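Local coordinates for ESX secretion system protein EccC (Thermomonospora curvata, PDB 4NH0) that forms part of the ESX (type VII) secretion system, which exports proteins such as EsxA and EsxB, has weak ATPase activity and may be the translocase, at residues A[333-345]-A[415-429]. Numbering follows the deposited sequence.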
loop_
_atom_site.group_PDB
_atom_site.type_symbol
_atom_site.label_atom_id
_atom_site.label_comp_id
_atom_site.label_asym_id
_atom_site.label_seq_id
_atom_site.Cartn_x
_atom_site.Cartn_y
_atom_site.Cartn_z
ATOM N N SER A 333 11.346 -20.988 -41.843
ATOM C CA SER A 333 10.170 -20.254 -41.397
ATOM C C SER A 333 10.197 -20.107 -39.881
ATOM O O SER A 333 10.823 -20.912 -39.194
ATOM C CB SER A 333 8.892 -20.968 -41.842
ATOM O OG SER A 333 8.748 -22.210 -41.177
ATOM N N PRO A 334 9.517 -19.076 -39.350
ATOM C CA PRO A 334 9.394 -18.918 -37.897
ATOM C C PRO A 334 8.683 -20.109 -37.266
ATOM O O PRO A 334 8.759 -20.320 -36.057
ATOM C CB PRO A 334 8.561 -17.642 -37.749
ATOM C CG PRO A 334 8.769 -16.904 -39.022
ATOM C CD PRO A 334 8.900 -17.954 -40.077
ATOM N N GLU A 335 7.997 -20.877 -38.104
ATOM C CA GLU A 335 7.282 -22.070 -37.680
ATOM C C GLU A 335 8.240 -23.147 -37.180
ATOM O O GLU A 335 7.881 -23.962 -36.333
ATOM C CB GLU A 335 6.441 -22.604 -38.842
ATOM C CG GLU A 335 5.337 -23.566 -38.447
ATOM C CD GLU A 335 4.370 -23.827 -39.587
ATOM O OE1 GLU A 335 4.251 -24.995 -40.015
ATOM O OE2 GLU A 335 3.732 -22.863 -40.059
ATOM N N VAL A 336 9.464 -23.142 -37.701
ATOM C CA VAL A 336 10.437 -24.176 -37.366
ATOM C C VAL A 336 11.707 -23.626 -36.721
ATOM O O VAL A 336 12.596 -24.392 -36.349
ATOM C CB VAL A 336 10.843 -24.983 -38.612
ATOM C CG1 VAL A 336 9.642 -25.712 -39.186
ATOM C CG2 VAL A 336 11.469 -24.072 -39.653
ATOM N N LEU A 337 11.792 -22.308 -36.578
ATOM C CA LEU A 337 12.986 -21.696 -36.001
ATOM C C LEU A 337 12.706 -20.360 -35.318
ATOM O O LEU A 337 12.155 -19.444 -35.928
ATOM C CB LEU A 337 14.051 -21.507 -37.081
ATOM C CG LEU A 337 15.371 -20.887 -36.624
ATOM C CD1 LEU A 337 15.999 -21.727 -35.528
ATOM C CD2 LEU A 337 16.322 -20.737 -37.797
ATOM N N ASN A 338 13.096 -20.258 -34.052
ATOM C CA ASN A 338 12.981 -19.009 -33.306
ATOM C C ASN A 338 14.315 -18.594 -32.696
ATOM O O ASN A 338 15.135 -19.441 -32.345
ATOM C CB ASN A 338 11.921 -19.131 -32.210
ATOM C CG ASN A 338 10.508 -19.092 -32.757
ATOM O OD1 ASN A 338 10.289 -18.736 -33.914
ATOM N ND2 ASN A 338 9.540 -19.451 -31.923
ATOM N N PHE A 339 14.526 -17.287 -32.568
ATOM C CA PHE A 339 15.788 -16.765 -32.054
ATOM C C PHE A 339 15.645 -16.091 -30.695
ATOM O O PHE A 339 14.612 -15.501 -30.384
ATOM C CB PHE A 339 16.398 -15.763 -33.037
ATOM C CG PHE A 339 16.814 -16.366 -34.345
ATOM C CD1 PHE A 339 17.967 -17.126 -34.435
ATOM C CD2 PHE A 339 16.067 -16.153 -35.488
ATOM C CE1 PHE A 339 18.356 -17.676 -35.639
ATOM C CE2 PHE A 339 16.451 -16.701 -36.694
ATOM C CZ PHE A 339 17.596 -17.463 -36.771
ATOM N N VAL A 340 16.697 -16.191 -29.891
ATOM C CA VAL A 340 16.839 -15.379 -28.691
ATOM C C VAL A 340 18.186 -14.674 -28.765
ATOM O O VAL A 340 19.226 -15.266 -28.480
ATOM C CB VAL A 340 16.749 -16.211 -27.402
ATOM C CG1 VAL A 340 16.985 -15.328 -26.187
ATOM C CG2 VAL A 340 15.396 -16.890 -27.306
ATOM N N LEU A 341 18.159 -13.410 -29.170
ATOM C CA LEU A 341 19.382 -12.659 -29.408
ATOM C C LEU A 341 19.786 -11.861 -28.175
ATOM O O LEU A 341 19.074 -10.955 -27.748
ATOM C CB LEU A 341 19.201 -11.738 -30.613
ATOM C CG LEU A 341 18.650 -12.462 -31.843
ATOM C CD1 LEU A 341 18.410 -11.498 -32.991
ATOM C CD2 LEU A 341 19.585 -13.584 -32.264
ATOM N N VAL A 342 20.936 -12.209 -27.605
ATOM C CA VAL A 342 21.382 -11.609 -26.356
ATOM C C VAL A 342 22.767 -10.980 -26.474
ATOM O O VAL A 342 23.705 -11.609 -26.960
ATOM C CB VAL A 342 21.410 -12.651 -25.221
ATOM C CG1 VAL A 342 21.858 -12.012 -23.919
ATOM C CG2 VAL A 342 20.044 -13.297 -25.059
ATOM N N ASP A 343 22.883 -9.732 -26.031
ATOM C CA ASP A 343 24.174 -9.060 -25.948
ATOM C C ASP A 343 24.357 -8.497 -24.544
ATOM O O ASP A 343 23.542 -7.704 -24.077
ATOM C CB ASP A 343 24.279 -7.947 -26.993
ATOM C CG ASP A 343 25.713 -7.512 -27.240
ATOM O OD1 ASP A 343 26.579 -7.780 -26.383
ATOM O OD2 ASP A 343 25.974 -6.900 -28.297
ATOM N N PHE A 344 25.427 -8.914 -23.874
ATOM C CA PHE A 344 25.680 -8.489 -22.501
ATOM C C PHE A 344 25.954 -6.993 -22.414
ATOM O O PHE A 344 25.460 -6.316 -21.513
ATOM C CB PHE A 344 26.851 -9.270 -21.907
ATOM C CG PHE A 344 27.230 -8.827 -20.524
ATOM C CD1 PHE A 344 26.409 -9.103 -19.445
ATOM C CD2 PHE A 344 28.410 -8.138 -20.302
ATOM C CE1 PHE A 344 26.753 -8.697 -18.172
ATOM C CE2 PHE A 344 28.760 -7.730 -19.030
ATOM C CZ PHE A 344 27.930 -8.011 -17.964
ATOM N N LYS A 345 26.744 -6.484 -23.353
ATOM C CA LYS A 345 27.046 -5.059 -23.400
ATOM C C LYS A 345 26.184 -4.370 -24.455
ATOM O O LYS A 345 25.554 -5.031 -25.280
ATOM C CB LYS A 345 28.535 -4.833 -23.680
ATOM C CG LYS A 345 29.453 -5.711 -22.838
ATOM C CD LYS A 345 30.908 -5.283 -22.944
ATOM C CE LYS A 345 31.064 -3.787 -22.716
ATOM N NZ LYS A 345 32.495 -3.386 -22.616
ATOM N N PRO A 415 3.188 -26.682 -33.986
ATOM C CA PRO A 415 4.598 -26.590 -34.364
ATOM C C PRO A 415 5.457 -26.162 -33.181
ATOM O O PRO A 415 5.127 -25.184 -32.512
ATOM C CB PRO A 415 4.604 -25.519 -35.459
ATOM C CG PRO A 415 3.202 -25.485 -35.972
ATOM C CD PRO A 415 2.338 -25.787 -34.788
ATOM N N MET A 416 6.528 -26.899 -32.914
ATOM C CA MET A 416 7.491 -26.482 -31.904
ATOM C C MET A 416 8.850 -26.286 -32.556
ATOM O O MET A 416 9.559 -27.252 -32.835
ATOM C CB MET A 416 7.582 -27.497 -30.767
ATOM C CG MET A 416 8.444 -27.023 -29.608
ATOM S SD MET A 416 8.529 -28.203 -28.252
ATOM C CE MET A 416 9.171 -29.641 -29.102
ATOM N N PRO A 417 9.212 -25.022 -32.805
ATOM C CA PRO A 417 10.441 -24.641 -33.503
ATOM C C PRO A 417 11.685 -24.864 -32.657
ATOM O O PRO A 417 11.608 -24.789 -31.434
ATOM C CB PRO A 417 10.232 -23.151 -33.771
ATOM C CG PRO A 417 9.382 -22.701 -32.645
ATOM C CD PRO A 417 8.447 -23.842 -32.364
ATOM N N THR A 418 12.815 -25.138 -33.299
ATOM C CA THR A 418 14.080 -25.207 -32.585
ATOM C C THR A 418 14.459 -23.808 -32.127
ATOM O O THR A 418 14.158 -22.827 -32.805
ATOM C CB THR A 418 15.208 -25.793 -33.450
ATOM O OG1 THR A 418 15.338 -25.025 -34.652
ATOM C CG2 THR A 418 14.911 -27.237 -33.810
ATOM N N LEU A 419 15.110 -23.713 -30.976
ATOM C CA LEU A 419 15.483 -22.415 -30.434
ATOM C C LEU A 419 16.977 -22.164 -30.575
ATOM O O LEU A 419 17.795 -22.941 -30.087
ATOM C CB LEU A 419 15.070 -22.309 -28.967
ATOM C CG LEU A 419 15.247 -20.923 -28.349
ATOM C CD1 LEU A 419 14.429 -19.905 -29.120
ATOM C CD2 LEU A 419 14.854 -20.931 -26.883
ATOM N N PHE A 420 17.325 -21.075 -31.250
ATOM C CA PHE A 420 18.719 -20.685 -31.400
ATOM C C PHE A 420 19.029 -19.508 -30.486
ATOM O O PHE A 420 18.461 -18.428 -30.636
ATOM C CB PHE A 420 19.031 -20.323 -32.853
ATOM C CG PHE A 420 20.500 -20.248 -33.157
ATOM C CD1 PHE A 420 21.423 -20.880 -32.342
ATOM C CD2 PHE A 420 20.959 -19.537 -34.252
ATOM C CE1 PHE A 420 22.774 -20.810 -32.618
ATOM C CE2 PHE A 420 22.308 -19.463 -34.531
ATOM C CZ PHE A 420 23.216 -20.100 -33.712
ATOM N N ILE A 421 19.932 -19.723 -29.536
ATOM C CA ILE A 421 20.289 -18.683 -28.582
ATOM C C ILE A 421 21.672 -18.116 -28.872
ATOM O O ILE A 421 22.670 -18.833 -28.827
ATOM C CB ILE A 421 20.253 -19.209 -27.141
ATOM C CG1 ILE A 421 18.890 -19.832 -26.839
ATOM C CG2 ILE A 421 20.557 -18.090 -26.160
ATOM C CD1 ILE A 421 18.781 -20.410 -25.448
ATOM N N VAL A 422 21.720 -16.824 -29.171
ATOM C CA VAL A 422 22.976 -16.149 -29.463
ATOM C C VAL A 422 23.332 -15.173 -28.348
ATOM O O VAL A 422 22.765 -14.085 -28.260
ATOM C CB VAL A 422 22.909 -15.393 -30.800
ATOM C CG1 VAL A 422 24.274 -14.843 -31.165
ATOM C CG2 VAL A 422 22.394 -16.308 -31.895
ATOM N N LEU A 423 24.272 -15.568 -27.495
ATOM C CA LEU A 423 24.685 -14.727 -26.380
ATOM C C LEU A 423 26.063 -14.131 -26.645
ATOM O O LEU A 423 27.069 -14.839 -26.625
ATOM C CB LEU A 423 24.690 -15.532 -25.076
ATOM C CG LEU A 423 24.512 -14.779 -23.753
ATOM C CD1 LEU A 423 24.151 -15.751 -22.645
ATOM C CD2 LEU A 423 25.753 -13.989 -23.370
ATOM N N ASP A 424 26.100 -12.827 -26.893
ATOM C CA ASP A 424 27.357 -12.133 -27.139
ATOM C C ASP A 424 27.985 -11.682 -25.825
ATOM O O ASP A 424 27.277 -11.406 -24.857
ATOM C CB ASP A 424 27.137 -10.932 -28.062
ATOM C CG ASP A 424 28.409 -10.489 -28.761
ATOM O OD1 ASP A 424 29.509 -10.853 -28.295
ATOM O OD2 ASP A 424 28.309 -9.775 -29.780
ATOM N N GLU A 425 29.314 -11.618 -25.804
ATOM C CA GLU A 425 30.074 -11.172 -24.637
ATOM C C GLU A 425 29.768 -11.991 -23.387
ATOM O O GLU A 425 29.612 -11.439 -22.299
ATOM C CB GLU A 425 29.805 -9.691 -24.358
ATOM C CG GLU A 425 30.273 -8.763 -25.460
ATOM C CD GLU A 425 31.753 -8.901 -25.742
ATOM O OE1 GLU A 425 32.167 -8.615 -26.884
ATOM O OE2 GLU A 425 32.502 -9.297 -24.823
ATOM N N PHE A 426 29.691 -13.308 -23.546
ATOM C CA PHE A 426 29.403 -14.189 -22.422
ATOM C C PHE A 426 30.585 -14.255 -21.463
ATOM O O PHE A 426 30.434 -14.640 -20.304
ATOM C CB PHE A 426 29.049 -15.591 -22.914
ATOM C CG PHE A 426 30.237 -16.403 -23.339
ATOM C CD1 PHE A 426 30.852 -16.172 -24.557
ATOM C CD2 PHE A 426 30.734 -17.404 -22.522
ATOM C CE1 PHE A 426 31.943 -16.919 -24.948
ATOM C CE2 PHE A 426 31.824 -18.154 -22.909
ATOM C CZ PHE A 426 32.428 -17.912 -24.124
ATOM N N SER A 427 31.762 -13.881 -21.956
ATOM C CA SER A 427 32.974 -13.902 -21.146
ATOM C C SER A 427 32.907 -12.880 -20.019
ATOM O O SER A 427 33.134 -13.213 -18.857
ATOM C CB SER A 427 34.203 -13.640 -22.015
ATOM O OG SER A 427 35.384 -13.605 -21.234
ATOM N N GLU A 428 32.594 -11.636 -20.365
ATOM C CA GLU A 428 32.489 -10.581 -19.364
ATOM C C GLU A 428 31.129 -10.617 -18.674
ATOM O O GLU A 428 30.842 -9.795 -17.805
ATOM C CB GLU A 428 32.735 -9.210 -19.994
ATOM C CG GLU A 428 34.033 -8.559 -19.534
ATOM C CD GLU A 428 34.265 -7.200 -20.160
ATOM O OE1 GLU A 428 33.523 -6.838 -21.096
ATOM O OE2 GLU A 428 35.192 -6.491 -19.713
ATOM N N LEU A 429 30.297 -11.573 -19.069
ATOM C CA LEU A 429 29.040 -11.822 -18.378
ATOM C C LEU A 429 29.304 -12.749 -17.198
ATOM O O LEU A 429 28.818 -12.517 -16.091
ATOM C CB LEU A 429 28.003 -12.427 -19.329
ATOM C CG LEU A 429 26.571 -12.634 -18.821
ATOM C CD1 LEU A 429 25.585 -12.504 -19.967
ATOM C CD2 LEU A 429 26.402 -13.988 -18.145
#
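Phe339 and Phe420 sit abreast on neighbouring parallel strands, 337-343 and 418-424, in the P-loop NTPase core of the first FtsK domain. Strand 418-424 is consistent with a Walker B strand, ending at Asp424, whose carboxylate forms a salt bridge with Lys317 of the predicted ATP site, and followed by Glu425, the inferred active-site residue. The tight part is the ladder itself. Its backbone bonds alternate regularly, as in Phe420 N to Asn338 O (2.9 Å) and Val342 N to Val422 O (2.7 Å). On the face turned to helix 317-329 the two phenylalanines meet edge to edge, Phe339 CE1 lying 3.5 Å from Phe420 CD2 in both ring planes; with chi1 at -165° CG of Phe420 points away from the backbone N, and this rotation brings CD2 to the Phe339 edge. On the other face Val340 CG2 packs against Leu419 CD1 at 3.6 Å. Beyond the strands Phe344 continues the packing: Leu429 CA stands over the ring centre, 3.8 Å from the centroid in a CH-pi contact, while Leu429 CD1 reaches Phe344 CD1. An alanine in place of Phe344 would remove the ring and is likely to open a gap under Leu429 and leave that part of helix 427-430 less firmly seated against 333-345. The margins are looser. At one end Glu335 merely lays its CG along the exposed Pro415 ring; at the other, Lys345 NZ and Glu428 OE1 make a long salt bridge on the solvent side. At the C-terminal ends of the two strands the carboxylates of Asp343 and Asp424 run side by side, their planes 14° apart. Asp343 also closes an Asx turn, its OD1 taking the backbone N of Lys345 from above the carboxylate plane at 3.3 Å.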